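Local coordinates for prolyl endopeptidase (Myxococcus xanthus, PDB 2BKL), which probably cleaves oligopeptides after proline, and less readily after alanine, by serine-type proteolysis, at residues N504-F509 against V539-T544; P558-V563 against R625-A630; T589-A592 against Y596-V599. All coordinates share one frame; numbering follows the deposited sequence.

In the fold
All three contacts lie in the catalytic alpha/beta-hydrolase domain, and their chemistry differs: the buried two share apolar packing, the surface one is polar and aromatic. Interaction 1 is buried and wholly apolar, packing helix 503-518 against helix 534-545. Interaction 2, also buried, joins the loop after strand 552-556 to helix 622-632 through one apolar pair and one salt bridge. Interaction 3 lies at the surface, where histidines tie the end of helix 584-593 to the turn beyond it; along the chain it is nested within the loop that interaction 2 closes. Phe627 of interaction 2 packs on Met543 and Thr544 of interaction 1, Leu560 O meets Tyr596 N between interactions 2 and 3, and Thr544 rests on His598 and Val599.

Interaction 1. Residues N504-F509 against V539-T544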
ATOM      1  N   ASN A 504      -7.180  -9.106 -17.742  1.00  4.63           N
ATOM      2  CA  ASN A 504      -6.031 -10.015 -17.634  1.00  4.96           C
ATOM      3  C   ASN A 504      -5.654 -10.328 -16.183  1.00  4.75           C
ATOM      4  O   ASN A 504      -5.202 -11.420 -15.873  1.00  5.23           O
ATOM      5  CB  ASN A 504      -4.811  -9.428 -18.301  1.00  4.79           C
ATOM      6  CG  ASN A 504      -4.889  -9.380 -19.828  1.00  6.12           C
ATOM      7  OD1 ASN A 504      -5.633 -10.118 -20.472  1.00  8.02           O
ATOM      8  ND2 ASN A 504      -4.078  -8.512 -20.419  1.00  7.24           N
ATOM      9  N   VAL A 505      -5.831  -9.371 -15.275  1.00  4.10           N
ATOM     10  CA  VAL A 505      -5.501  -9.564 -13.881  1.00  4.68           C
ATOM     11  C   VAL A 505      -6.403 -10.651 -13.318  1.00  4.32           C
ATOM     12  O   VAL A 505      -5.952 -11.560 -12.610  1.00  4.62           O
ATOM     13  CB  VAL A 505      -5.745  -8.281 -13.080  1.00  5.03           C
ATOM     14  CG1 VAL A 505      -5.425  -8.467 -11.637  1.00  5.92           C
ATOM     15  CG2 VAL A 505      -4.923  -7.153 -13.658  1.00  4.98           C
ATOM     16  N   PHE A 506      -7.691 -10.546 -13.607  1.00  4.86           N
ATOM     17  CA  PHE A 506      -8.659 -11.499 -13.142  1.00  4.69           C
ATOM     18  C   PHE A 506      -8.419 -12.865 -13.747  1.00  5.02           C
ATOM     19  O   PHE A 506      -8.450 -13.876 -13.032  1.00  5.24           O
ATOM     20  CB  PHE A 506     -10.094 -11.002 -13.391  1.00  5.38           C
ATOM     21  CG  PHE A 506     -10.343  -9.556 -12.961  1.00  4.83           C
ATOM     22  CD1 PHE A 506      -9.736  -9.031 -11.846  1.00  5.34           C
ATOM     23  CD2 PHE A 506     -11.181  -8.736 -13.704  1.00  5.87           C
ATOM     24  CE1 PHE A 506      -9.979  -7.733 -11.456  1.00  5.71           C
ATOM     25  CE2 PHE A 506     -11.416  -7.406 -13.311  1.00  6.82           C
ATOM     26  CZ  PHE A 506     -10.828  -6.928 -12.194  1.00  6.57           C
ATOM     27  N   ASP A 507      -8.089 -12.891 -15.035  1.00  4.77           N
ATOM     28  CA  ASP A 507      -7.734 -14.162 -15.681  1.00  5.17           C
ATOM     29  C   ASP A 507      -6.495 -14.814 -15.053  1.00  5.39           C
ATOM     30  O   ASP A 507      -6.470 -16.020 -14.826  1.00  6.14           O
ATOM     31  CB  ASP A 507      -7.551 -13.986 -17.163  1.00  5.44           C
ATOM     32  CG  ASP A 507      -8.815 -13.643 -17.890  1.00  7.44           C
ATOM     33  OD1 ASP A 507      -9.936 -13.894 -17.380  1.00  9.29           O
ATOM     34  OD2 ASP A 507      -8.730 -13.124 -19.000  1.00  9.29           O
ATOM     35  N   ASP A 508      -5.483 -14.022 -14.725  1.00  5.16           N
ATOM     36  CA  ASP A 508      -4.321 -14.536 -14.013  1.00  3.79           C
ATOM     37  C   ASP A 508      -4.715 -15.129 -12.674  1.00  5.35           C
ATOM     38  O   ASP A 508      -4.170 -16.136 -12.270  1.00  5.93           O
ATOM     39  CB  ASP A 508      -3.275 -13.443 -13.787  1.00  5.09           C
ATOM     40  CG  ASP A 508      -2.607 -12.960 -15.048  1.00  4.97           C
ATOM     41  OD1 ASP A 508      -2.781 -13.541 -16.152  1.00  5.53           O
ATOM     42  OD2 ASP A 508      -1.901 -11.922 -14.988  1.00  6.63           O
ATOM     43  N   PHE A 509      -5.674 -14.528 -11.971  1.00  4.91           N
ATOM     44  CA  PHE A 509      -6.070 -15.031 -10.653  1.00  4.28           C
ATOM     45  C   PHE A 509      -6.898 -16.296 -10.762  1.00  4.96           C
ATOM     46  O   PHE A 509      -6.673 -17.234  -9.992  1.00  4.22           O
ATOM     47  CB  PHE A 509      -6.853 -13.941  -9.919  1.00  4.61           C
ATOM     48  CG  PHE A 509      -6.885 -14.077  -8.410  1.00  5.53           C
ATOM     49  CD1 PHE A 509      -5.736 -14.124  -7.652  1.00  6.22           C
ATOM     50  CD2 PHE A 509      -8.085 -14.135  -7.748  1.00  6.91           C
ATOM     51  CE1 PHE A 509      -5.783 -14.180  -6.267  1.00  7.08           C
ATOM     52  CE2 PHE A 509      -8.133 -14.197  -6.357  1.00  8.59           C
ATOM     53  CZ  PHE A 509      -6.968 -14.222  -5.626  1.00  7.17           C
ATOM     54  N   VAL A 539     -11.104  -9.843  -5.843  1.00  4.13           N
ATOM     55  CA  VAL A 539     -11.865 -11.004  -5.349  1.00  5.42           C
ATOM     56  C   VAL A 539     -13.357 -10.893  -5.653  1.00  5.56           C
ATOM     57  O   VAL A 539     -14.026 -11.912  -5.833  1.00  6.62           O
ATOM     58  CB  VAL A 539     -11.566 -11.377  -3.865  1.00  5.71           C
ATOM     59  CG1 VAL A 539     -10.112 -11.686  -3.711  1.00  5.04           C
ATOM     60  CG2 VAL A 539     -12.009 -10.303  -2.895  1.00  5.46           C
ATOM     61  N   GLY A 540     -13.892  -9.676  -5.708  1.00  5.87           N
ATOM     62  CA  GLY A 540     -15.250  -9.487  -6.172  1.00  5.79           C
ATOM     63  C   GLY A 540     -15.468  -9.889  -7.609  1.00  5.07           C
ATOM     64  O   GLY A 540     -16.493 -10.525  -7.947  1.00  5.05           O
ATOM     65  N   ALA A 541     -14.504  -9.559  -8.479  1.00  5.14           N
ATOM     66  CA  ALA A 541     -14.532  -9.963  -9.877  1.00  5.85           C
ATOM     67  C   ALA A 541     -14.401 -11.490  -9.982  1.00  6.44           C
ATOM     68  O   ALA A 541     -15.121 -12.141 -10.709  1.00  6.39           O
ATOM     69  CB  ALA A 541     -13.431  -9.246 -10.645  1.00  7.68           C
ATOM     70  N   ALA A 542     -13.495 -12.047  -9.198  1.00  6.20           N
ATOM     71  CA  ALA A 542     -13.250 -13.482  -9.265  1.00  6.94           C
ATOM     72  C   ALA A 542     -14.534 -14.228  -8.872  1.00  5.37           C
ATOM     73  O   ALA A 542     -14.931 -15.173  -9.557  1.00  6.24           O
ATOM     74  CB  ALA A 542     -12.104 -13.867  -8.372  1.00  6.48           C
ATOM     75  N   MET A 543     -15.202 -13.796  -7.792  1.00  6.02           N
ATOM     76  CA  MET A 543     -16.349 -14.553  -7.280  1.00  7.46           C
ATOM     77  C   MET A 543     -17.573 -14.375  -8.152  1.00  7.54           C
ATOM     78  O   MET A 543     -18.418 -15.256  -8.188  1.00  8.53           O
ATOM     79  CB  MET A 543     -16.635 -14.226  -5.827  1.00 11.58           C
ATOM     80  CG  MET A 543     -17.359 -12.987  -5.569  1.00 12.97           C
ATOM     81  SD  MET A 543     -17.916 -12.848  -3.817  1.00 11.01           S
ATOM     82  CE  MET A 543     -19.158 -13.716  -3.625  1.00 14.14           C
ATOM     83  N   THR A 544     -17.685 -13.243  -8.856  1.00  6.29           N
ATOM     84  CA  THR A 544     -18.824 -13.037  -9.750  1.00  6.50           C
ATOM     85  C   THR A 544     -18.627 -13.701 -11.106  1.00  6.98           C
ATOM     86  O   THR A 544     -19.604 -14.105 -11.750  1.00  8.17           O
ATOM     87  CB  THR A 544     -19.173 -11.535  -9.924  1.00  5.89           C
ATOM     88  OG1 THR A 544     -18.023 -10.769 -10.268  1.00  6.27           O
ATOM     89  CG2 THR A 544     -19.752 -10.917  -8.618  1.00  6.55           C
TER
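Val539, Ala541 and Ala542 face Phe509 and Phe506 where two helices of the alpha/beta-hydrolase fold cross: helix 534-545, which follows the probable nucleophile elbow around Ser533, and helix 503-518. The segment axes approach to 9.8 Å with a crossing angle of -66°, so only a few residues meet, and the two phenylalanines of one helix reach across to small residues, two alanines and a valine, of the other. Val539 comes first, turning CG1 obliquely toward CE2 of Phe509 at 4.2 Å; the same valine also lies against Ile529, Val553 and Cys555 of the central sheet. Ala541 makes the most intimate contact. Its CB sits 3.6 Å from the centroid of the Phe506 ring and only 2° off the ring normal, a CH-pi contact in which the methyl is nearly equidistant from all six ring carbons. Alanine suits the place because its single methyl can settle over the centre of the face. Phe506 places its ring in this position with CG beside the backbone N (chi1 -47°), and Tyr593 meets it edge-to-face. Ala542 instead touches a ring edge, its CB lying near the plane of Phe509 and 4.1 Å from CD2, while Ile529 packs against both residues. At the end of the segment Thr544 settles its own hydroxyl within the helix: Gly540 O accepts Thr544 OG1 at 2.8 Å as well as Thr544 N at 3.1 Å.

Interaction 2. Residues P558-V563 against R625-A630; sequences PLLDMV and RKFVAA
Lys626 stretches from its helix to Asp561, where NZ donates to OD2 at 2.8 Å in a salt bridge. The oxygen receives it on its anti lone pair, the one turned away from OD1. Glu28 and Asp22 also form salt bridges with NZ, so three carboxylates surround one buried ammonium group, which would favour its charged form. A bend at chi3 (-59°) steers the long lysine chain toward them. Asp561 OD1 faces its own loop instead, taking weak bonds from Val563 N, 3.0 Å away, and from Arg564 N; the first has the residue spacing of an Asx turn. The backbone N of Asp561 is engaged by His623 ND1. In the alpha/beta-hydrolase fold this loop leaves strand 552-556 and carries Leu559 to the bound ligand, while helix 622-632 comes after the adjacent strand 607-613. Leucine and phenylalanine suit the apolar part of this buried junction. The two side chains cross at about a right angle, and Leu560 CD1 presses on Phe627 CB at a tight 3.4 Å and on CG at 3.6 Å. Met610 of strand 607-613 touches both residues, and Leu560 O accepts from Tyr596 N.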
ATOM      1  N   PRO A 558     -13.139  -2.592  -0.136  1.00  5.62           N
ATOM      2  CA  PRO A 558     -13.068  -2.808  -1.589  1.00  5.74           C
ATOM      3  C   PRO A 558     -13.643  -1.723  -2.497  1.00  5.93           C
ATOM      4  O   PRO A 558     -14.540  -0.959  -2.094  1.00  6.49           O
ATOM      5  CB  PRO A 558     -13.912  -4.044  -1.766  1.00  6.79           C
ATOM      6  CG  PRO A 558     -15.075  -3.820  -0.736  1.00  6.25           C
ATOM      7  CD  PRO A 558     -14.321  -3.258   0.446  1.00  6.52           C
ATOM      8  N   LEU A 559     -13.192  -1.725  -3.752  1.00  5.34           N
ATOM      9  CA  LEU A 559     -13.898  -1.108  -4.874  1.00  6.76           C
ATOM     10  C   LEU A 559     -14.708  -2.177  -5.574  1.00  5.91           C
ATOM     11  O   LEU A 559     -14.150  -3.212  -5.954  1.00  5.33           O
ATOM     12  CB  LEU A 559     -12.886  -0.513  -5.859  1.00  7.00           C
ATOM     13  CG  LEU A 559     -12.110   0.696  -5.358  1.00  7.02           C
ATOM     14  CD1 LEU A 559     -10.902   0.999  -6.220  1.00 10.57           C
ATOM     15  CD2 LEU A 559     -13.034   1.917  -5.254  1.00  8.01           C
ATOM     16  N   LEU A 560     -16.022  -1.951  -5.772  1.00  4.84           N
ATOM     17  CA  LEU A 560     -16.898  -2.962  -6.375  1.00  4.14           C
ATOM     18  C   LEU A 560     -17.918  -2.423  -7.375  1.00  6.11           C
ATOM     19  O   LEU A 560     -18.321  -3.172  -8.252  1.00  6.90           O
ATOM     20  CB  LEU A 560     -17.583  -3.839  -5.305  1.00  4.77           C
ATOM     21  CG  LEU A 560     -16.650  -4.608  -4.390  1.00  5.59           C
ATOM     22  CD1 LEU A 560     -17.314  -5.082  -3.125  1.00  6.00           C
ATOM     23  CD2 LEU A 560     -16.004  -5.755  -5.092  1.00  7.20           C
ATOM     24  N   ASP A 561     -18.388  -1.173  -7.226  1.00  5.32           N
ATOM     25  CA  ASP A 561     -19.199  -0.530  -8.271  1.00  4.46           C
ATOM     26  C   ASP A 561     -18.261   0.320  -9.113  1.00  4.37           C
ATOM     27  O   ASP A 561     -17.882   1.442  -8.729  1.00  6.41           O
ATOM     28  CB  ASP A 561     -20.331   0.319  -7.680  1.00  4.99           C
ATOM     29  CG  ASP A 561     -21.166   0.996  -8.720  1.00  5.08           C
ATOM     30  OD1 ASP A 561     -20.726   1.092  -9.893  1.00  6.40           O
ATOM     31  OD2 ASP A 561     -22.303   1.482  -8.414  1.00  7.40           O
ATOM     32  N   MET A 562     -17.813  -0.244 -10.228  1.00  5.18           N
ATOM     33  CA  MET A 562     -16.786   0.410 -11.039  1.00  6.13           C
ATOM     34  C   MET A 562     -17.382   1.388 -12.041  1.00  6.74           C
ATOM     35  O   MET A 562     -16.664   2.094 -12.711  1.00  6.87           O
ATOM     36  CB  MET A 562     -15.900  -0.625 -11.730  1.00  6.05           C
ATOM     37  CG  MET A 562     -15.165  -1.482 -10.731  1.00  7.52           C
ATOM     38  SD  MET A 562     -14.053  -0.559  -9.639  1.00  7.94           S
ATOM     39  CE  MET A 562     -12.900   0.087 -10.759  1.00 10.26           C
ATOM     40  N   VAL A 563     -18.710   1.428 -12.136  1.00  5.79           N
ATOM     41  CA  VAL A 563     -19.397   2.427 -12.939  1.00  6.84           C
ATOM     42  C   VAL A 563     -19.473   3.753 -12.186  1.00  6.24           C
ATOM     43  O   VAL A 563     -19.540   4.815 -12.802  1.00  7.54           O
ATOM     44  CB  VAL A 563     -20.794   1.903 -13.347  1.00  6.93           C
ATOM     45  CG1 VAL A 563     -21.594   2.966 -14.083  1.00  7.48           C
ATOM     46  CG2 VAL A 563     -20.651   0.639 -14.194  1.00  7.22           C
ATOM     47  N   ARG A 625     -21.158  -2.105   1.128  1.00  6.14           N
ATOM     48  CA  ARG A 625     -22.571  -2.188   1.496  1.00  4.76           C
ATOM     49  C   ARG A 625     -23.428  -2.659   0.334  1.00  5.29           C
ATOM     50  O   ARG A 625     -24.253  -3.569   0.478  1.00  6.19           O
ATOM     51  CB  ARG A 625     -23.103  -0.835   1.971  1.00  5.62           C
ATOM     52  CG  ARG A 625     -22.436  -0.240   3.193  1.00  6.14           C
ATOM     53  CD  ARG A 625     -23.242   0.890   3.885  1.00  5.95           C
ATOM     54  NE  ARG A 625     -23.243   2.143   3.137  1.00  6.32           N
ATOM     55  CZ  ARG A 625     -22.367   3.136   3.251  1.00  6.17           C
ATOM     56  NH1 ARG A 625     -21.339   3.047   4.065  1.00  8.16           N
ATOM     57  NH2 ARG A 625     -22.518   4.250   2.527  1.00  6.96           N
ATOM     58  N   LYS A 626     -23.279  -2.029  -0.813  1.00  5.36           N
ATOM     59  CA  LYS A 626     -24.089  -2.404  -1.973  1.00  5.26           C
ATOM     60  C   LYS A 626     -23.816  -3.856  -2.410  1.00  5.28           C
ATOM     61  O   LYS A 626     -24.752  -4.587  -2.780  1.00  5.34           O
ATOM     62  CB  LYS A 626     -23.878  -1.451  -3.130  1.00  5.76           C
ATOM     63  CG  LYS A 626     -24.342  -0.012  -2.864  1.00  6.23           C
ATOM     64  CD  LYS A 626     -24.746   0.730  -4.123  1.00  6.43           C
ATOM     65  CE  LYS A 626     -23.650   0.834  -5.140  1.00  6.61           C
ATOM     66  NZ  LYS A 626     -24.044   1.721  -6.297  1.00  6.97           N
ATOM     67  N   PHE A 627     -22.545  -4.264  -2.401  1.00  4.68           N
ATOM     68  CA  PHE A 627     -22.207  -5.601  -2.850  1.00  5.20           C
ATOM     69  C   PHE A 627     -22.744  -6.641  -1.891  1.00  5.28           C
ATOM     70  O   PHE A 627     -23.294  -7.637  -2.342  1.00  6.21           O
ATOM     71  CB  PHE A 627     -20.695  -5.735  -3.044  1.00  5.28           C
ATOM     72  CG  PHE A 627     -20.267  -7.008  -3.719  1.00  4.87           C
ATOM     73  CD1 PHE A 627     -20.427  -7.160  -5.084  1.00  5.08           C
ATOM     74  CD2 PHE A 627     -19.706  -8.063  -2.987  1.00  5.29           C
ATOM     75  CE1 PHE A 627     -19.972  -8.293  -5.729  1.00  5.85           C
ATOM     76  CE2 PHE A 627     -19.284  -9.220  -3.623  1.00  6.85           C
ATOM     77  CZ  PHE A 627     -19.435  -9.344  -4.977  1.00  5.50           C
ATOM     78  N   VAL A 628     -22.592  -6.437  -0.580  1.00  5.04           N
ATOM     79  CA  VAL A 628     -23.105  -7.427   0.390  1.00  5.76           C
ATOM     80  C   VAL A 628     -24.615  -7.561   0.267  1.00  4.38           C
ATOM     81  O   VAL A 628     -25.160  -8.670   0.325  1.00  5.67           O
ATOM     82  CB  VAL A 628     -22.658  -7.174   1.841  1.00  7.85           C
ATOM     83  CG1 VAL A 628     -23.516  -6.201   2.561  1.00 12.37           C
ATOM     84  CG2 VAL A 628     -22.645  -8.511   2.617  1.00 11.57           C
ATOM     85  N   ALA A 629     -25.313  -6.446   0.057  1.00  5.29           N
ATOM     86  CA  ALA A 629     -26.744  -6.496  -0.159  1.00  5.25           C
ATOM     87  C   ALA A 629     -27.114  -7.320  -1.379  1.00  5.67           C
ATOM     88  O   ALA A 629     -28.005  -8.161  -1.325  1.00  6.14           O
ATOM     89  CB  ALA A 629     -27.300  -5.106  -0.304  1.00  5.50           C
ATOM     90  N   ALA A 630     -26.367  -7.146  -2.460  1.00  5.24           N
ATOM     91  CA  ALA A 630     -26.616  -7.888  -3.698  1.00  5.71           C
ATOM     92  C   ALA A 630     -26.387  -9.401  -3.505  1.00  5.05           C
ATOM     93  O   ALA A 630     -27.151 -10.223  -3.982  1.00  6.26           O
ATOM     94  CB  ALA A 630     -25.747  -7.337  -4.810  1.00  5.89           C
TER

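Interaction 3. Residues T589-A592 against Y596-V599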
ATOM      1  N   THR A 589     -15.511  -1.163 -20.855  1.00  8.69           N
ATOM      2  CA  THR A 589     -14.561  -1.963 -20.110  1.00  7.41           C
ATOM      3  C   THR A 589     -14.976  -2.174 -18.660  1.00  6.47           C
ATOM      4  O   THR A 589     -14.979  -3.284 -18.169  1.00  7.70           O
ATOM      5  CB  THR A 589     -13.183  -1.260 -20.153  1.00  8.13           C
ATOM      6  OG1 THR A 589     -12.662  -1.340 -21.500  1.00 11.58           O
ATOM      7  CG2 THR A 589     -12.143  -1.945 -19.252  1.00 10.14           C
ATOM      8  N   LEU A 590     -15.287  -1.083 -17.968  1.00  5.38           N
ATOM      9  CA  LEU A 590     -15.624  -1.130 -16.543  1.00  5.53           C
ATOM     10  C   LEU A 590     -16.901  -1.903 -16.293  1.00  6.35           C
ATOM     11  O   LEU A 590     -16.971  -2.707 -15.358  1.00  7.97           O
ATOM     12  CB  LEU A 590     -15.734   0.296 -16.013  1.00  5.27           C
ATOM     13  CG  LEU A 590     -14.430   1.084 -15.993  1.00  5.45           C
ATOM     14  CD1 LEU A 590     -14.731   2.583 -16.002  1.00  7.43           C
ATOM     15  CD2 LEU A 590     -13.594   0.669 -14.794  1.00  8.19           C
ATOM     16  N   HIS A 591     -17.919  -1.666 -17.097  1.00  7.62           N
ATOM     17  CA  HIS A 591     -19.204  -2.300 -16.903  1.00  8.01           C
ATOM     18  C   HIS A 591     -19.079  -3.791 -17.097  1.00  8.57           C
ATOM     19  O   HIS A 591     -19.757  -4.539 -16.415  1.00 10.47           O
ATOM     20  CB  HIS A 591     -20.252  -1.685 -17.835  1.00  8.26           C
ATOM     21  CG  HIS A 591     -21.663  -2.077 -17.514  1.00  7.76           C
ATOM     22  ND1 HIS A 591     -22.634  -2.182 -18.486  1.00 12.18           N
ATOM     23  CD2 HIS A 591     -22.276  -2.343 -16.337  1.00  7.79           C
ATOM     24  CE1 HIS A 591     -23.777  -2.533 -17.927  1.00 11.52           C
ATOM     25  NE2 HIS A 591     -23.600  -2.613 -16.620  1.00  9.50           N
ATOM     26  N   ALA A 592     -18.152  -4.242 -17.955  1.00  7.88           N
ATOM     27  CA  ALA A 592     -18.009  -5.657 -18.224  1.00  8.96           C
ATOM     28  C   ALA A 592     -17.510  -6.442 -17.020  1.00 10.08           C
ATOM     29  O   ALA A 592     -17.816  -7.617 -16.898  1.00 10.03           O
ATOM     30  CB  ALA A 592     -17.110  -5.862 -19.398  1.00  8.02           C
ATOM     31  N   TYR A 596     -20.328  -5.393  -8.718  1.00  4.45           N
ATOM     32  CA  TYR A 596     -21.667  -5.058  -8.243  1.00  5.39           C
ATOM     33  C   TYR A 596     -22.724  -5.291  -9.308  1.00  6.11           C
ATOM     34  O   TYR A 596     -23.860  -5.591  -8.971  1.00  7.54           O
ATOM     35  CB  TYR A 596     -21.691  -3.614  -7.784  1.00  6.01           C
ATOM     36  CG  TYR A 596     -23.056  -3.073  -7.446  1.00  5.66           C
ATOM     37  CD1 TYR A 596     -23.797  -3.582  -6.399  1.00  5.58           C
ATOM     38  CD2 TYR A 596     -23.596  -2.041  -8.178  1.00  5.48           C
ATOM     39  CE1 TYR A 596     -25.041  -3.075  -6.077  1.00  6.97           C
ATOM     40  CE2 TYR A 596     -24.865  -1.528  -7.872  1.00  5.46           C
ATOM     41  CZ  TYR A 596     -25.554  -2.045  -6.815  1.00  5.64           C
ATOM     42  OH  TYR A 596     -26.763  -1.441  -6.542  1.00  6.57           O
ATOM     43  N   HIS A 597     -22.336  -5.177 -10.585  1.00  4.88           N
ATOM     44  CA  HIS A 597     -23.250  -5.354 -11.715  1.00  4.79           C
ATOM     45  C   HIS A 597     -23.244  -6.756 -12.296  1.00  7.15           C
ATOM     46  O   HIS A 597     -23.878  -7.002 -13.331  1.00  8.17           O
ATOM     47  CB  HIS A 597     -22.933  -4.328 -12.807  1.00  5.79           C
ATOM     48  CG  HIS A 597     -23.074  -2.933 -12.331  1.00  5.41           C
ATOM     49  ND1 HIS A 597     -22.003  -2.192 -11.867  1.00  5.60           N
ATOM     50  CD2 HIS A 597     -24.166  -2.137 -12.226  1.00  7.29           C
ATOM     51  CE1 HIS A 597     -22.437  -1.009 -11.472  1.00  7.25           C
ATOM     52  NE2 HIS A 597     -23.746  -0.941 -11.693  1.00  6.22           N
ATOM     53  N   HIS A 598     -22.570  -7.684 -11.620  1.00  5.92           N
ATOM     54  CA  HIS A 598     -22.450  -9.048 -12.117  1.00  5.91           C
ATOM     55  C   HIS A 598     -22.766 -10.118 -11.097  1.00  5.55           C
ATOM     56  O   HIS A 598     -22.304 -11.271 -11.206  1.00  7.46           O
ATOM     57  CB  HIS A 598     -21.073  -9.241 -12.744  1.00  7.24           C
ATOM     58  CG  HIS A 598     -20.929  -8.510 -14.043  1.00  7.88           C
ATOM     59  ND1 HIS A 598     -21.345  -9.033 -15.254  1.00 11.98           N
ATOM     60  CD2 HIS A 598     -20.486  -7.256 -14.308  1.00  8.32           C
ATOM     61  CE1 HIS A 598     -21.132  -8.139 -16.206  1.00 12.15           C
ATOM     62  NE2 HIS A 598     -20.625  -7.050 -15.657  1.00 11.18           N
ATOM     63  N   VAL A 599     -23.590  -9.760 -10.118  1.00  5.59           N
ATOM     64  CA  VAL A 599     -24.116 -10.755  -9.161  1.00  5.29           C
ATOM     65  C   VAL A 599     -25.328 -11.429  -9.827  1.00  5.75           C
ATOM     66  O   VAL A 599     -26.455 -10.994  -9.655  1.00  7.74           O
ATOM     67  CB  VAL A 599     -24.442 -10.143  -7.800  1.00  6.96           C
ATOM     68  CG1 VAL A 599     -24.915 -11.192  -6.818  1.00  8.53           C
ATOM     69  CG2 VAL A 599     -23.231  -9.386  -7.246  1.00  6.95           C
TER
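The final turn of helix 584-593 and the chain just beyond it fold against each other here, at the surface of the alpha/beta-hydrolase domain, with His591 and Ala592 meeting His597 and His598. Carbonyls in the last turn of a helix run out of later helical N-H groups to bind, and a side chain that can donate along a flat edge suits the place. His598 does this: NE2 donates to His591 O at 2.8 Å, with an N-H...O angle of 159°. The acceptor lies in the imidazole plane and the donor in the carbonyl plane, so the N-H points at the oxygen within both planes, although the two planes themselves are twisted against each other. His598 reaches it with CG anti to its carbonyl carbon (chi1 -71°). The next carbonyl oxygen, Ala592 O, is only 3.1 Å from NE2, but its angle is too poor for a hydrogen bond. The other two imidazoles form an edge-to-face pair, in which the edge of His591 is directed at the face of His597, with planes at 78° and centroids 5.5 Å apart. CD2 of His591 comes to 4.1 Å from both CB and CG of His597. Tyr596 CD2 lies over the opposite face of His597, whose ND1 is hydrogen-bonded to Ser594 OG. His591 NE2 binds a sulfonate oxygen of a MES buffer molecule, probably from crystallisation. The chemistry implies that His598 carries a proton on NE2, because a carbonyl oxygen can only accept.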